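Local atomic coordinates of hydrogenase maturation factor (Thermoanaerobacter tengcongensis, PDB entry 3VTI), a protein that probably carbamoylates the C-terminal cysteine of HypE, using carbamoyl phosphate and ATP, during [NiFe] hydrogenase maturation. Residues Gly407-Thr412 with Cys732-Ile737; Val457-His462 with Lys478-His483; His484-Ala489 with Ala742-Lys747; Glu499-Ile504 with Leu523-Lys528. All coordinates share one frame; numbering follows the deposited sequence.

The four contacts lie in the Kae1-like part of the chain, three at the iron and contact 4 beyond them. Contacts 1, 2 and 3 all touch the iron(III), through Asp734, His483 and His487. The centres of contacts 2 and 3 are about 9 Å apart, those of contacts 3 and 4 about 10 Å, and those of contacts 1 and 4 about 19 Å. Strand 478-481 of contact 2 leads straight into helix 483-494 of contact 3, which is followed by strand 501-506 of contact 4. Helix 737-750 starts in contact 1 and continues into contact 3. Contacts 2 and 4 are nested inside the loop closed by contact 1. Residues far apart in sequence thus gather round one metal.

Contact 1 of 4, residues Gly407-Thr412 with Cys732-Ile737; sequences GFYKNT and CNDGGI. With FE (Fe (III) ion), chain G.
Thr412 has OG1 placed between the backbone N and the carbonyl carbon (chi1 62°), which turns the hydroxyl onto Gly735. OG1 donates to Gly735 O at 2.7 Å, from 45° above the carbonyl plane. In Asp734, CG anti to the carbonyl carbon (chi1 -67°) aims the carboxylate so that OD1 binds the iron(III) at 2.1 Å and OD2 meets the edge of the Tyr409 ring, 3.6 Å from CD2. Two waters donate to OD2: water 4, itself on the metal, and water 2, which takes the N-H of Phe408. Water 1 donates to both Tyr409 O and Asp734 O. Lys410 crosses Asn733 at about a right angle, with CD 3.7 Å from Asn733 CG. Asn733 OD1 accepts from Gly735 N at 2.8 Å, an Asx turn. A valine in place of Thr412 would probably leave Gly735 O without its hydroxyl partner and take a partner from water 3 and from Ser738 OG. His483, His487 and Asp507 complete the protein ligands of the iron. Residues 407-412 lie in the loop between strands 402-404 and 414-417; residues 732-737 lead into helix 737-750, where Ile737 packs on helix 483-494.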
loop_
_atom_site.group_PDB
_atom_site.type_symbol
_atom_site.label_atom_id
_atom_site.label_comp_id
_atom_site.label_asym_id
_atom_site.label_seq_id
_atom_site.Cartn_x
_atom_site.Cartn_y
_atom_site.Cartn_z
ATOM N N GLY A 407 6.115 15.044 39.507
ATOM C CA GLY A 407 5.499 13.993 38.700
ATOM C C GLY A 407 4.040 14.277 38.456
ATOM O O GLY A 407 3.660 15.417 38.163
ATOM N N PHE A 408 3.214 13.244 38.592
ATOM C CA PHE A 408 1.787 13.370 38.294
ATOM C C PHE A 408 0.932 13.335 39.568
ATOM O O PHE A 408 0.238 14.310 39.886
ATOM C CB PHE A 408 1.373 12.311 37.257
ATOM C CG PHE A 408 -0.114 12.116 37.111
ATOM C CD1 PHE A 408 -0.645 10.831 37.039
ATOM C CD2 PHE A 408 -0.985 13.203 37.039
ATOM C CE1 PHE A 408 -2.020 10.628 36.895
ATOM C CE2 PHE A 408 -2.361 13.010 36.913
ATOM C CZ PHE A 408 -2.879 11.713 36.837
ATOM N N TYR A 409 0.976 12.222 40.292
ATOM C CA TYR A 409 0.224 12.103 41.534
ATOM C C TYR A 409 0.834 12.973 42.627
ATOM O O TYR A 409 2.057 13.132 42.694
ATOM C CB TYR A 409 0.171 10.650 42.007
ATOM C CG TYR A 409 -0.366 9.694 40.971
ATOM C CD1 TYR A 409 -1.741 9.563 40.763
ATOM C CD2 TYR A 409 0.509 8.918 40.187
ATOM C CE1 TYR A 409 -2.232 8.697 39.792
ATOM C CE2 TYR A 409 0.032 8.051 39.230
ATOM C CZ TYR A 409 -1.335 7.943 39.036
ATOM O OH TYR A 409 -1.820 7.078 38.081
ATOM N N LYS A 410 -0.027 13.542 43.471
ATOM C CA LYS A 410 0.391 14.193 44.719
ATOM C C LYS A 410 1.568 15.098 44.450
ATOM O O LYS A 410 2.551 15.110 45.186
ATOM C CB LYS A 410 0.752 13.145 45.796
ATOM C CG LYS A 410 -0.339 12.139 46.062
ATOM C CD LYS A 410 0.149 11.021 46.967
ATOM C CE LYS A 410 -0.977 10.424 47.784
ATOM N NZ LYS A 410 -1.843 9.532 46.961
ATOM N N ASN A 411 1.453 15.852 43.376
ATOM C CA ASN A 411 2.569 16.608 42.848
ATOM C C ASN A 411 3.102 17.686 43.791
ATOM O O ASN A 411 2.346 18.360 44.503
ATOM C CB ASN A 411 2.200 17.206 41.481
ATOM C CG ASN A 411 3.252 18.166 40.960
ATOM O OD1 ASN A 411 4.070 17.807 40.115
ATOM N ND2 ASN A 411 3.250 19.385 41.477
ATOM N N THR A 412 4.421 17.815 43.784
ATOM C CA THR A 412 5.114 18.972 44.319
ATOM C C THR A 412 6.183 19.354 43.308
ATOM O O THR A 412 6.670 18.500 42.552
ATOM C CB THR A 412 5.807 18.651 45.644
ATOM O OG1 THR A 412 6.796 17.635 45.429
ATOM C CG2 THR A 412 4.789 18.200 46.721
ATOM N N CYS A 732 7.562 9.385 50.963
ATOM C CA CYS A 732 8.047 8.322 50.098
ATOM C C CYS A 732 7.132 8.184 48.869
ATOM O O CYS A 732 7.496 7.527 47.911
ATOM C CB CYS A 732 8.190 6.990 50.856
ATOM S SG CYS A 732 6.634 6.253 51.428
ATOM N N ASN A 733 5.959 8.819 48.887
ATOM C CA ASN A 733 5.102 8.855 47.684
ATOM C C ASN A 733 5.538 9.941 46.689
ATOM O O ASN A 733 6.561 10.602 46.894
ATOM C CB ASN A 733 3.619 8.996 48.051
ATOM C CG ASN A 733 3.303 10.309 48.776
ATOM O OD1 ASN A 733 3.773 11.380 48.389
ATOM N ND2 ASN A 733 2.481 10.223 49.819
ATOM N N ASP A 734 4.754 10.141 45.630
ATOM C CA ASP A 734 5.152 11.056 44.569
ATOM C C ASP A 734 5.247 12.520 44.995
ATOM O O ASP A 734 5.654 13.377 44.208
ATOM C CB ASP A 734 4.237 10.911 43.359
ATOM C CG ASP A 734 4.379 9.575 42.688
ATOM O OD1 ASP A 734 5.124 8.719 43.201
ATOM O OD2 ASP A 734 3.736 9.378 41.643
ATOM N N GLY A 735 4.889 12.798 46.243
ATOM C CA GLY A 735 5.087 14.122 46.817
ATOM C C GLY A 735 6.551 14.464 47.039
ATOM O O GLY A 735 6.892 15.639 47.174
ATOM N N GLY A 736 7.407 13.440 47.081
ATOM C CA GLY A 736 8.837 13.618 47.323
ATOM C C GLY A 736 9.701 13.561 46.076
ATOM O O GLY A 736 10.910 13.769 46.139
ATOM N N ILE A 737 9.075 13.287 44.938
ATOM C CA ILE A 737 9.782 13.037 43.671
ATOM C C ILE A 737 10.616 14.234 43.232
ATOM O O ILE A 737 11.768 14.086 42.809
ATOM C CB ILE A 737 8.762 12.610 42.559
ATOM C CG1 ILE A 737 8.352 11.138 42.739
ATOM C CG2 ILE A 737 9.274 12.886 41.136
ATOM C CD1 ILE A 737 9.475 10.145 42.577
HETATM FE FE FE G . 5.901 6.867 42.585
HETATM O O HOH W 1 4.442 14.075 41.831
HETATM O O HOH W 2 3.625 10.670 39.290
HETATM O O HOH W 3 7.154 15.744 43.617
HETATM O O HOH W 4 3.851 6.789 41.687
HETATM O O HOH W 5 4.631 6.386 44.596
#

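Contact 2 of 4, residues Val457-His462 with Lys478-His483; sequences VAHDMH and KIEVQH. With FE (Fe (III) ion), chain G.
His483 meets Asp460 along much of its side chain. CB is 3.3 Å from Asp460 OD1. Beyond it, CG lies anti to the backbone N (chi1 -170°), and this carries the ring past the carboxylate to the metal; CG itself is 3.5 Å from Asp460 OD1. ND1 donates to Asp460 OD1 at 2.9 Å. The oxygen sits in the ring plane and is met on its syn side, 29° out of the carboxylate plane. The two planes are 58° apart. At the far side of the ring, CD2 and CE1 flank NE2, which binds the iron(III) at 2.3 Å. Asp460 is thus a second-shell residue and probably fixes the rotation of the His483 ring. Asp460 is itself held. OD2 accepts from His462 N on its anti lone pair, an Asx turn, and each oxygen takes a water: water 6 on OD1, water 7 on OD2. Water 7 also accepts from His483 N.

Further back, Glu480 CA lies over the face of the His459 ring, 4.3 Å from its centroid, a CH-pi contact. His459 ND1 donates to Asp460 O at 2.7 Å and probably steadies that ring. Met461 folds its CE to 3.4 Å from Gln482 N. Backbone bonds join the strands: Ile479 N to Val457 O, His459 N to Ile479 O and Val481 N to His459 O.

Helix 466-473 covers the face with Val457 and His459, and helix 737-750 the face with Ala458 and Ile479. This is a beta-alpha-beta unit of parallel strands, with a metal ligand just past the end of its second strand.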
loop_
_atom_site.group_PDB
_atom_site.type_symbol
_atom_site.label_atom_id
_atom_site.label_comp_id
_atom_site.label_asym_id
_atom_site.label_seq_id
_atom_site.Cartn_x
_atom_site.Cartn_y
_atom_site.Cartn_z
ATOM N N VAL A 457 15.858 22.807 34.069
ATOM C CA VAL A 457 14.607 22.177 34.474
ATOM C C VAL A 457 14.816 20.677 34.502
ATOM O O VAL A 457 15.407 20.106 33.573
ATOM C CB VAL A 457 13.448 22.469 33.484
ATOM C CG1 VAL A 457 12.105 22.040 34.086
ATOM C CG2 VAL A 457 13.400 23.937 33.118
ATOM N N ALA A 458 14.323 20.048 35.568
ATOM C CA ALA A 458 14.352 18.602 35.703
ATOM C C ALA A 458 12.929 18.065 35.637
ATOM O O ALA A 458 12.012 18.658 36.209
ATOM C CB ALA A 458 15.011 18.217 37.006
ATOM N N HIS A 459 12.743 16.954 34.927
ATOM C CA HIS A 459 11.409 16.357 34.791
ATOM C C HIS A 459 11.398 14.827 34.705
ATOM O O HIS A 459 12.418 14.198 34.404
ATOM C CB HIS A 459 10.631 16.971 33.608
ATOM C CG HIS A 459 11.183 16.622 32.263
ATOM N ND1 HIS A 459 10.885 15.440 31.622
ATOM C CD2 HIS A 459 12.006 17.304 31.432
ATOM C CE1 HIS A 459 11.502 15.406 30.455
ATOM N NE2 HIS A 459 12.191 16.524 30.316
ATOM N N ASP A 460 10.224 14.252 34.965
ATOM C CA ASP A 460 10.009 12.822 34.833
ATOM C C ASP A 460 10.138 12.363 33.382
ATOM O O ASP A 460 9.869 13.116 32.446
ATOM C CB ASP A 460 8.637 12.418 35.385
ATOM C CG ASP A 460 8.571 10.942 35.756
ATOM O OD1 ASP A 460 8.759 10.631 36.956
ATOM O OD2 ASP A 460 8.345 10.103 34.851
ATOM N N MET A 461 10.547 11.111 33.221
ATOM C CA MET A 461 10.734 10.503 31.911
ATOM C C MET A 461 9.413 10.331 31.146
ATOM O O MET A 461 9.416 10.234 29.923
ATOM C CB MET A 461 11.425 9.155 32.098
ATOM C CG MET A 461 12.537 8.865 31.134
ATOM S SD MET A 461 13.833 7.883 31.916
ATOM C CE MET A 461 15.051 9.135 32.306
ATOM N N HIS A 462 8.299 10.293 31.877
ATOM C CA HIS A 462 6.961 10.072 31.315
ATOM C C HIS A 462 6.547 11.283 30.473
ATOM O O HIS A 462 6.560 12.412 30.964
ATOM C CB HIS A 462 5.958 9.825 32.454
ATOM C CG HIS A 462 4.639 9.258 32.012
ATOM N ND1 HIS A 462 4.021 8.222 32.675
ATOM C CD2 HIS A 462 3.811 9.594 30.990
ATOM C CE1 HIS A 462 2.876 7.935 32.079
ATOM N NE2 HIS A 462 2.726 8.753 31.053
ATOM N N LYS A 478 17.006 20.886 29.489
ATOM C CA LYS A 478 16.163 19.912 30.147
ATOM C C LYS A 478 16.938 18.658 30.509
ATOM O O LYS A 478 17.705 18.139 29.696
ATOM C CB LYS A 478 14.980 19.546 29.252
ATOM C CG LYS A 478 13.934 20.635 29.111
ATOM C CD LYS A 478 13.966 21.264 27.743
ATOM C CE LYS A 478 13.022 22.468 27.705
ATOM N NZ LYS A 478 13.048 23.173 26.388
ATOM N N ILE A 479 16.722 18.187 31.738
ATOM C CA ILE A 479 17.255 16.914 32.219
ATOM C C ILE A 479 16.082 16.014 32.601
ATOM O O ILE A 479 15.256 16.382 33.443
ATOM C CB ILE A 479 18.193 17.097 33.452
ATOM C CG1 ILE A 479 19.395 17.982 33.099
ATOM C CG2 ILE A 479 18.647 15.729 34.010
ATOM C CD1 ILE A 479 20.240 18.385 34.293
ATOM N N GLU A 480 16.001 14.845 31.982
ATOM C CA GLU A 480 14.956 13.891 32.330
ATOM C C GLU A 480 15.468 12.876 33.342
ATOM O O GLU A 480 16.639 12.501 33.330
ATOM C CB GLU A 480 14.352 13.216 31.091
ATOM C CG GLU A 480 15.313 12.350 30.311
ATOM C CD GLU A 480 14.640 11.599 29.168
ATOM O OE1 GLU A 480 15.288 10.674 28.628
ATOM O OE2 GLU A 480 13.480 11.930 28.810
ATOM N N VAL A 481 14.578 12.455 34.226
ATOM C CA VAL A 481 14.950 11.674 35.395
ATOM C C VAL A 481 13.939 10.554 35.506
ATOM O O VAL A 481 12.727 10.792 35.407
ATOM C CB VAL A 481 14.899 12.530 36.692
ATOM C CG1 VAL A 481 15.334 11.727 37.881
ATOM C CG2 VAL A 481 15.744 13.786 36.566
ATOM N N GLN A 482 14.428 9.332 35.684
ATOM C CA GLN A 482 13.546 8.190 35.821
ATOM C C GLN A 482 12.855 8.292 37.162
ATOM O O GLN A 482 13.487 8.608 38.157
ATOM C CB GLN A 482 14.314 6.865 35.685
ATOM C CG GLN A 482 13.439 5.665 35.353
ATOM C CD GLN A 482 12.732 5.069 36.574
ATOM O OE1 GLN A 482 13.332 4.886 37.624
ATOM N NE2 GLN A 482 11.448 4.762 36.426
ATOM N N HIS A 483 11.554 8.018 37.159
ATOM C CA HIS A 483 10.668 8.115 38.316
ATOM C C HIS A 483 11.172 7.455 39.604
ATOM O O HIS A 483 11.140 8.068 40.671
ATOM C CB HIS A 483 9.305 7.527 37.947
ATOM C CG HIS A 483 8.241 7.778 38.968
ATOM N ND1 HIS A 483 7.544 8.963 39.039
ATOM C CD2 HIS A 483 7.750 6.991 39.954
ATOM C CE1 HIS A 483 6.672 8.900 40.028
ATOM N NE2 HIS A 483 6.774 7.712 40.598
HETATM FE FE FE G . 5.901 6.867 42.585
HETATM O O HOH W 6 11.096 11.789 37.919
HETATM O O HOH W 7 10.173 8.259 34.827
HETATM O O HOH W 5 4.631 6.386 44.596
HETATM O O HOH W 4 3.851 6.789 41.687
#

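Contact 3 of 4, residues His484-Ala489 with Ala742-Lys747; sequences HHAHIA and AVIANK. With FE (Fe (III) ion), chain G.
Ile744 points its CD1 at the face of the His485 ring, 3.6 Å from the centroid and only 5° off the ring normal. This CH-pi contact joins two helices of the Kae1-like region, which belongs to the actin-like ATPase clan. The helix segments cross at 96°, with axes 9.6 Å apart at the closest approach. The same CD1 touches Ala489 CB at 3.5 Å and Ala486 CA at 3.8 Å. One methyl is therefore shared by a ring and two alanines. Beside it, Val743 CG2 packs on Ala489 CB at 4.0 Å. No hydrogen bond crosses between the segments, so the contact is mainly van der Waals and CH-pi.

The next shell positions these groups. His485 has CG anti to the backbone N (chi1 -175°), which swings the ring out so that its face lies under the Ile744 methyl. NE2 of His485 is hydrogen-bonded to the backbone O of Asp526, which ties the helix to the turn just after strand 520-525. With an alanine in place of His485, Ile744 CD1 would probably lose the surface it rests on, and Asp526 O its imidazole partner. Val481 of strand 478-481 also packs on Ile744. Gln482 is the N-cap of helix 483-494; its OE1 accepts from the backbone N of His484 and of His485.

His484 NE2 is hydrogen-bonded to OD1 of Asp507, an iron ligand. The CB of His487 points away from residues 742-747, although its side chain touches Ile737 at the start of helix 737-750. Its ring is roughly perpendicular to that of His483. His487 NE2 binds the iron(III) at 2.3 Å.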
loop_
_atom_site.group_PDB
_atom_site.type_symbol
_atom_site.label_atom_id
_atom_site.label_comp_id
_atom_site.label_asym_id
_atom_site.label_seq_id
_atom_site.Cartn_x
_atom_site.Cartn_y
_atom_site.Cartn_z
ATOM N N HIS A 484 11.623 6.210 39.509
ATOM C CA HIS A 484 11.997 5.445 40.707
ATOM C C HIS A 484 13.381 5.796 41.213
ATOM O O HIS A 484 13.641 5.751 42.415
ATOM C CB HIS A 484 11.821 3.947 40.461
ATOM C CG HIS A 484 10.418 3.592 40.108
ATOM N ND1 HIS A 484 9.955 3.614 38.810
ATOM C CD2 HIS A 484 9.348 3.307 40.886
ATOM C CE1 HIS A 484 8.666 3.322 38.800
ATOM N NE2 HIS A 484 8.272 3.132 40.046
ATOM N N HIS A 485 14.258 6.166 40.290
ATOM C CA HIS A 485 15.534 6.769 40.646
ATOM C C HIS A 485 15.290 8.038 41.485
ATOM O O HIS A 485 15.944 8.235 42.507
ATOM C CB HIS A 485 16.328 7.077 39.370
ATOM C CG HIS A 485 17.715 7.582 39.616
ATOM N ND1 HIS A 485 18.423 8.291 38.668
ATOM C CD2 HIS A 485 18.523 7.489 40.696
ATOM C CE1 HIS A 485 19.608 8.611 39.156
ATOM N NE2 HIS A 485 19.695 8.134 40.383
ATOM N N ALA A 486 14.331 8.867 41.070
ATOM C CA ALA A 486 13.971 10.076 41.817
ATOM C C ALA A 486 13.409 9.776 43.214
ATOM O O ALA A 486 13.626 10.553 44.152
ATOM C CB ALA A 486 13.012 10.946 41.018
ATOM N N HIS A 487 12.685 8.666 43.354
ATOM C CA HIS A 487 12.259 8.209 44.662
ATOM C C HIS A 487 13.467 7.921 45.565
ATOM O O HIS A 487 13.579 8.459 46.675
ATOM C CB HIS A 487 11.399 6.947 44.543
ATOM C CG HIS A 487 9.934 7.212 44.407
ATOM N ND1 HIS A 487 9.249 8.065 45.246
ATOM C CD2 HIS A 487 9.016 6.711 43.544
ATOM C CE1 HIS A 487 7.975 8.094 44.891
ATOM N NE2 HIS A 487 7.807 7.280 43.861
ATOM N N ILE A 488 14.366 7.059 45.095
ATOM C CA ILE A 488 15.564 6.722 45.855
ATOM C C ILE A 488 16.327 7.993 46.233
ATOM O O ILE A 488 16.696 8.184 47.401
ATOM C CB ILE A 488 16.478 5.748 45.071
ATOM C CG1 ILE A 488 15.708 4.486 44.653
ATOM C CG2 ILE A 488 17.728 5.402 45.872
ATOM C CD1 ILE A 488 14.845 3.871 45.741
ATOM N N ALA A 489 16.528 8.870 45.248
ATOM C CA ALA A 489 17.302 10.095 45.445
ATOM C C ALA A 489 16.656 11.078 46.429
ATOM O O ALA A 489 17.370 11.807 47.128
ATOM C CB ALA A 489 17.571 10.770 44.129
ATOM N N ALA A 742 15.573 17.199 41.710
ATOM C CA ALA A 742 16.474 18.325 41.900
ATOM C C ALA A 742 17.927 17.914 42.166
ATOM O O ALA A 742 18.830 18.454 41.527
ATOM C CB ALA A 742 15.959 19.257 43.007
ATOM N N VAL A 743 18.142 16.974 43.095
ATOM C CA VAL A 743 19.499 16.537 43.471
ATOM C C VAL A 743 20.187 15.761 42.363
ATOM O O VAL A 743 21.394 15.917 42.148
ATOM C CB VAL A 743 19.563 15.744 44.815
ATOM C CG1 VAL A 743 19.247 16.658 45.993
ATOM C CG2 VAL A 743 18.640 14.525 44.814
ATOM N N ILE A 744 19.420 14.941 41.650
ATOM C CA ILE A 744 19.918 14.255 40.458
ATOM C C ILE A 744 20.365 15.269 39.400
ATOM O O ILE A 744 21.482 15.178 38.886
ATOM C CB ILE A 744 18.887 13.235 39.899
ATOM C CG1 ILE A 744 18.740 12.056 40.867
ATOM C CG2 ILE A 744 19.295 12.712 38.525
ATOM C CD1 ILE A 744 17.457 11.223 40.696
ATOM N N ALA A 745 19.507 16.240 39.099
ATOM C CA ALA A 745 19.831 17.284 38.112
ATOM C C ALA A 745 21.090 18.057 38.510
ATOM O O ALA A 745 21.943 18.318 37.665
ATOM C CB ALA A 745 18.664 18.230 37.905
ATOM N N ASN A 746 21.211 18.399 39.795
ATOM C CA ASN A 746 22.425 19.031 40.286
ATOM C C ASN A 746 23.675 18.178 40.059
ATOM O O ASN A 746 24.706 18.689 39.623
ATOM C CB ASN A 746 22.319 19.407 41.761
ATOM C CG ASN A 746 23.562 20.134 42.253
ATOM O OD1 ASN A 746 23.841 21.261 41.836
ATOM N ND2 ASN A 746 24.331 19.479 43.122
ATOM N N LYS A 747 23.582 16.883 40.341
ATOM C CA LYS A 747 24.738 16.007 40.206
ATOM C C LYS A 747 25.167 15.824 38.746
ATOM O O LYS A 747 26.358 15.716 38.456
ATOM C CB LYS A 747 24.479 14.656 40.875
ATOM C CG LYS A 747 25.735 13.800 41.047
ATOM C CD LYS A 747 26.627 14.279 42.186
ATOM C CE LYS A 747 27.884 13.427 42.271
ATOM N NZ LYS A 747 28.620 13.622 43.552
HETATM FE FE FE G . 5.901 6.867 42.585
HETATM O O HOH W 5 4.631 6.386 44.596
HETATM O O HOH W 4 3.851 6.789 41.687
#

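Contact 4 of 4, residues Glu499-Ile504 with Leu523-Lys528; sequences EKVIGI and LVCDLK
Lys500 lays its aliphatic chain obliquely across Val524, with CD 4.2 Å from CG1. It lies at one end of a beta-hairpin with a long connection, formed by strands 501-506 and 520-525, which belongs to the mixed sheet of the Kae1-like region. Four backbone hydrogen bonds join the strands. Val501 and Cys525 form one hydrogen-bonded pair, each N donating to the other's O. Gly503 and Leu523 form a second, with Gly503 N 2.6 Å from Leu523 O and Leu523 N 2.8 Å from Gly503 O. Ile502 and Val524 form the non-hydrogen-bonded pair between them. The short strand segments run at 139° to each other, so the pair is clearly twisted.

Each face of the pair packs on a helix. Val501 and Cys525 point to one face, where Val501 CG2 comes within 4.4 Å of Cys525 SG and both residues touch Ile488 of helix 483-494. Ile502 and Val524 point to the other and touch Ile688 of helix 666-692. On its far side, strand 501-506 pairs in parallel with strand 696-700.

Past the strand ends the contact turns polar. Lys500 and Asp526 lie side by side, pointing the same way, and the bend at chi4 (-74°) brings NZ to Asp526 OD2 in a long salt bridge of 3.9 Å. Lys528 NZ reaches the same oxygen at 2.9 Å, so two lysines probably share one carboxylate charge. Asp526 OD1 accepts two backbone N-H groups, of Ser529 and of Lys528; Lys528 N, at 3.0 Å, closes an Asx turn and meets OD1 from above the carboxylate plane.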
loop_
_atom_site.group_PDB
_atom_site.type_symbol
_atom_site.label_atom_id
_atom_site.label_comp_id
_atom_site.label_asym_id
_atom_site.label_seq_id
_atom_site.Cartn_x
_atom_site.Cartn_y
_atom_site.Cartn_z
ATOM N N GLU A 499 26.593 8.821 47.069
ATOM C CA GLU A 499 27.392 7.620 46.800
ATOM C C GLU A 499 26.444 6.539 46.293
ATOM O O GLU A 499 25.233 6.729 46.316
ATOM C CB GLU A 499 28.098 7.144 48.079
ATOM C CG GLU A 499 27.162 6.996 49.283
ATOM C CD GLU A 499 27.859 6.475 50.520
ATOM O OE1 GLU A 499 28.258 5.292 50.525
ATOM O OE2 GLU A 499 27.987 7.243 51.499
ATOM N N LYS A 500 26.980 5.403 45.853
ATOM C CA LYS A 500 26.144 4.297 45.387
ATOM C C LYS A 500 25.378 3.622 46.532
ATOM O O LYS A 500 25.959 3.249 47.548
ATOM C CB LYS A 500 26.970 3.264 44.612
ATOM C CG LYS A 500 27.521 3.758 43.262
ATOM C CD LYS A 500 27.770 2.596 42.304
ATOM C CE LYS A 500 28.923 2.877 41.336
ATOM N NZ LYS A 500 28.578 3.846 40.253
ATOM N N VAL A 501 24.068 3.486 46.361
ATOM C CA VAL A 501 23.219 2.801 47.327
ATOM C C VAL A 501 22.419 1.698 46.654
ATOM O O VAL A 501 22.273 1.687 45.431
ATOM C CB VAL A 501 22.225 3.764 48.042
ATOM C CG1 VAL A 501 22.971 4.803 48.855
ATOM C CG2 VAL A 501 21.252 4.410 47.056
ATOM N N ILE A 502 21.903 0.778 47.465
ATOM C CA ILE A 502 20.914 -0.191 47.015
ATOM C C ILE A 502 19.533 0.461 47.206
ATOM O O ILE A 502 19.090 0.676 48.338
ATOM C CB ILE A 502 21.032 -1.537 47.795
ATOM C CG1 ILE A 502 22.377 -2.199 47.516
ATOM C CG2 ILE A 502 19.911 -2.503 47.434
ATOM C CD1 ILE A 502 22.724 -3.319 48.478
ATOM N N GLY A 503 18.863 0.779 46.100
ATOM C CA GLY A 503 17.590 1.490 46.148
ATOM C C GLY A 503 16.369 0.634 45.891
ATOM O O GLY A 503 16.171 0.136 44.786
ATOM N N ILE A 504 15.525 0.488 46.908
ATOM C CA ILE A 504 14.316 -0.316 46.799
ATOM C C ILE A 504 13.118 0.601 46.560
ATOM O O ILE A 504 12.604 1.244 47.474
ATOM C CB ILE A 504 14.149 -1.271 48.024
ATOM C CG1 ILE A 504 15.416 -2.139 48.181
ATOM C CG2 ILE A 504 12.904 -2.144 47.880
ATOM C CD1 ILE A 504 15.530 -2.953 49.465
ATOM N N LEU A 523 17.330 -0.986 42.499
ATOM C CA LEU A 523 18.323 -0.307 41.693
ATOM C C LEU A 523 19.613 -0.175 42.477
ATOM O O LEU A 523 19.589 -0.061 43.704
ATOM C CB LEU A 523 17.837 1.090 41.312
ATOM C CG LEU A 523 16.396 1.315 40.841
ATOM C CD1 LEU A 523 16.125 2.806 40.751
ATOM C CD2 LEU A 523 16.104 0.613 39.515
ATOM N N VAL A 524 20.736 -0.217 41.771
ATOM C CA VAL A 524 21.995 0.254 42.309
ATOM C C VAL A 524 22.149 1.645 41.726
ATOM O O VAL A 524 22.265 1.792 40.514
ATOM C CB VAL A 524 23.172 -0.653 41.885
ATOM C CG1 VAL A 524 24.513 0.005 42.177
ATOM C CG2 VAL A 524 23.093 -1.974 42.591
ATOM N N CYS A 525 22.119 2.672 42.566
ATOM C CA CYS A 525 22.228 4.036 42.042
ATOM C C CYS A 525 23.001 5.041 42.887
ATOM O O CYS A 525 23.167 4.869 44.097
ATOM C CB CYS A 525 20.841 4.611 41.702
ATOM S SG CYS A 525 19.659 4.640 43.002
ATOM N N ASP A 526 23.487 6.083 42.211
ATOM C CA ASP A 526 23.960 7.289 42.877
ATOM C C ASP A 526 23.085 8.458 42.435
ATOM O O ASP A 526 21.995 8.253 41.909
ATOM C CB ASP A 526 25.437 7.548 42.577
ATOM C CG ASP A 526 25.747 7.548 41.095
ATOM O OD1 ASP A 526 24.822 7.700 40.270
ATOM O OD2 ASP A 526 26.938 7.393 40.753
ATOM N N LEU A 527 23.566 9.677 42.642
ATOM C CA LEU A 527 22.809 10.864 42.271
ATOM C C LEU A 527 22.867 11.193 40.777
ATOM O O LEU A 527 22.157 12.085 40.311
ATOM C CB LEU A 527 23.237 12.071 43.115
ATOM C CG LEU A 527 22.930 12.017 44.611
ATOM C CD1 LEU A 527 23.571 13.204 45.329
ATOM C CD2 LEU A 527 21.415 11.936 44.883
ATOM N N LYS A 528 23.685 10.475 40.018
ATOM C CA LYS A 528 23.747 10.757 38.588
ATOM C C LYS A 528 23.263 9.631 37.676
ATOM O O LYS A 528 22.887 9.881 36.527
ATOM C CB LYS A 528 25.133 11.289 38.160
ATOM C CG LYS A 528 26.267 10.293 38.224
ATOM C CD LYS A 528 27.618 10.987 38.055
ATOM C CE LYS A 528 28.769 9.977 38.061
ATOM N NZ LYS A 528 28.770 9.105 39.286
#